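Probable disease resistance protein At5g66900 (Arabidopsis thaliana, PDB 7L7W) acts as a helper immune receptor of plants whose coiled-coil RPW8-like domain, the part in this structure, is tied to calcium-permeable membrane pores and cell death. Local coordinates at residues 18-23 with 57-62. The protein carries 2 engineered substitutions. Residues are numbered along the deposited sequence; the frame is centred on the assembly and turned at random.
Sequences AVFSKL and KIDSMQ
With CG set anti to its own carbonyl carbon (chi1 -67°), Asp59 directs its carboxylate from the last turn of helix 38-60 to the beginning of helix 20-32, and Phe20, whose CG is likewise anti to its carbonyl carbon, is turned so that the edge of its ring lies beside that carboxylate. Val19 is the N-cap residue, a beta-branched type whose side chain offers no acceptor to the first amides of the helix. Asp59 supplies one from another helix instead. Phe20 N donates a weak, strongly bent bond to Asp59 OD2 at 2.8 Å, with an angle of 118° at the hydrogen. Ser21 N reaches Asp59 OD1 at 3.4 Å in a bond that is long and also weak, but straighter. The position of OD2 is the less certain of the two. A short acid suits this place: the amides at a helix N-terminus would probably favour its ionised form. OD1 also lies in the plane of the Phe20 ring, at its edge and 3.8 Å from Phe20 CD2, with ring and carboxylate planes almost perpendicular (86°). Next to this carboxylate the contact becomes apolar: Ile58 CG2, held anti to its backbone N, approaches Phe20 CD2 obliquely at 3.9 Å, so that the methyl on the beta-branch of isoleucine packs against the ring. Ser21, a small residue suited to a buried position between helices, touches Phe52, Thr55 and Gln56 of helix 38-60. The contact thus joins the start of helix 20-32 to the end of helix 38-60 in the four-helix bundle, while Phe20 meets Phe67 edge-to-face and rests on Leu75 of helix 70-88, and Ile58 touches Leu119 of helix 119-127.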
loop_
_atom_site.group_PDB
_atom_site.type_symbol
_atom_site.label_atom_id
_atom_site.label_comp_id
_atom_site.label_asym_id
_atom_site.label_seq_id
_atom_site.Cartn_x
_atom_site.Cartn_y
_atom_site.Cartn_z
ATOM N N ALA A 18 -29.933 -25.461 6.561
ATOM C CA ALA A 18 -29.336 -24.180 6.178
ATOM C C ALA A 18 -28.295 -24.335 5.075
ATOM O O ALA A 18 -27.342 -25.104 5.216
ATOM C CB ALA A 18 -28.687 -23.519 7.395
ATOM N N VAL A 19 -28.452 -23.580 3.989
ATOM C CA VAL A 19 -27.498 -23.637 2.885
ATOM C C VAL A 19 -27.079 -22.235 2.427
ATOM O O VAL A 19 -25.885 -21.928 2.412
ATOM C CB VAL A 19 -28.049 -24.482 1.721
ATOM C CG1 VAL A 19 -28.032 -25.950 2.105
ATOM C CG2 VAL A 19 -29.460 -24.057 1.354
ATOM N N PHE A 20 -28.030 -21.367 2.049
ATOM C CA PHE A 20 -27.687 -19.956 1.833
ATOM C C PHE A 20 -27.027 -19.368 3.071
ATOM O O PHE A 20 -25.972 -18.729 2.985
ATOM C CB PHE A 20 -28.925 -19.128 1.488
ATOM C CG PHE A 20 -29.370 -19.241 0.070
ATOM C CD1 PHE A 20 -28.644 -18.651 -0.941
ATOM C CD2 PHE A 20 -30.543 -19.908 -0.251
ATOM C CE1 PHE A 20 -29.062 -18.742 -2.246
ATOM C CE2 PHE A 20 -30.961 -19.998 -1.559
ATOM C CZ PHE A 20 -30.214 -19.412 -2.557
ATOM N N SER A 21 -27.644 -19.576 4.235
ATOM C CA SER A 21 -27.137 -18.995 5.467
ATOM C C SER A 21 -25.839 -19.660 5.912
ATOM O O SER A 21 -24.987 -19.005 6.528
ATOM C CB SER A 21 -28.212 -19.080 6.551
ATOM O OG SER A 21 -28.580 -20.425 6.781
ATOM N N LYS A 22 -25.645 -20.937 5.572
ATOM C CA LYS A 22 -24.387 -21.605 5.898
ATOM C C LYS A 22 -23.232 -21.026 5.076
ATOM O O LYS A 22 -22.169 -20.648 5.615
ATOM C CB LYS A 22 -24.556 -23.108 5.660
ATOM C CG LYS A 22 -23.288 -23.873 5.384
ATOM C CD LYS A 22 -23.585 -25.279 4.875
ATOM C CE LYS A 22 -23.797 -26.247 6.024
ATOM N NZ LYS A 22 -22.898 -27.436 5.911
ATOM N N LEU A 23 -23.441 -20.931 3.762
ATOM C CA LEU A 23 -22.460 -20.320 2.884
ATOM C C LEU A 23 -22.236 -18.846 3.208
ATOM O O LEU A 23 -21.150 -18.323 2.954
ATOM C CB LEU A 23 -22.892 -20.518 1.434
ATOM C CG LEU A 23 -22.150 -19.737 0.355
ATOM C CD1 LEU A 23 -20.925 -20.523 -0.063
ATOM C CD2 LEU A 23 -23.058 -19.525 -0.864
ATOM N N LYS A 57 -34.243 -17.193 7.026
ATOM C CA LYS A 57 -35.654 -17.465 6.796
ATOM C C LYS A 57 -35.933 -17.904 5.363
ATOM O O LYS A 57 -36.942 -18.575 5.134
ATOM C CB LYS A 57 -36.528 -16.267 7.194
ATOM C CG LYS A 57 -36.579 -15.107 6.241
ATOM C CD LYS A 57 -37.407 -13.966 6.846
ATOM C CE LYS A 57 -36.683 -13.241 7.996
ATOM N NZ LYS A 57 -37.540 -12.186 8.645
ATOM N N ILE A 58 -35.055 -17.583 4.403
ATOM C CA ILE A 58 -35.158 -18.205 3.082
ATOM C C ILE A 58 -34.874 -19.702 3.163
ATOM O O ILE A 58 -35.575 -20.511 2.541
ATOM C CB ILE A 58 -34.218 -17.516 2.076
ATOM C CG1 ILE A 58 -34.807 -16.188 1.598
ATOM C CG2 ILE A 58 -33.924 -18.430 0.880
ATOM C CD1 ILE A 58 -33.919 -15.485 0.632
ATOM N N ASP A 59 -33.846 -20.099 3.920
ATOM C CA ASP A 59 -33.579 -21.529 4.083
ATOM C C ASP A 59 -34.678 -22.244 4.854
ATOM O O ASP A 59 -34.896 -23.440 4.644
ATOM C CB ASP A 59 -32.238 -21.762 4.779
ATOM C CG ASP A 59 -31.043 -21.339 3.930
ATOM O OD1 ASP A 59 -30.949 -20.171 3.496
ATOM O OD2 ASP A 59 -30.158 -22.192 3.704
ATOM N N SER A 60 -35.329 -21.565 5.798
ATOM C CA SER A 60 -36.420 -22.209 6.516
ATOM C C SER A 60 -37.596 -22.472 5.592
ATOM O O SER A 60 -38.358 -23.409 5.823
ATOM C CB SER A 60 -36.854 -21.354 7.705
ATOM O OG SER A 60 -37.487 -20.178 7.262
ATOM N N MET A 61 -37.741 -21.676 4.531
ATOM C CA MET A 61 -38.826 -21.818 3.573
ATOM C C MET A 61 -38.459 -22.685 2.387
ATOM O O MET A 61 -38.917 -22.416 1.272
ATOM C CB MET A 61 -39.271 -20.448 3.078
ATOM C CG MET A 61 -39.732 -19.503 4.152
ATOM S SD MET A 61 -40.090 -17.891 3.417
ATOM C CE MET A 61 -41.121 -18.358 2.028
ATOM N N GLN A 62 -37.665 -23.736 2.590
ATOM C CA GLN A 62 -37.166 -24.500 1.451
ATOM C C GLN A 62 -38.277 -25.218 0.694
ATOM O O GLN A 62 -38.099 -25.537 -0.490
ATOM C CB GLN A 62 -36.110 -25.501 1.920
ATOM C CG GLN A 62 -35.094 -25.894 0.849
ATOM C CD GLN A 62 -33.904 -26.656 1.424
ATOM O OE1 GLN A 62 -33.509 -26.450 2.582
ATOM N NE2 GLN A 62 -33.324 -27.542 0.614
#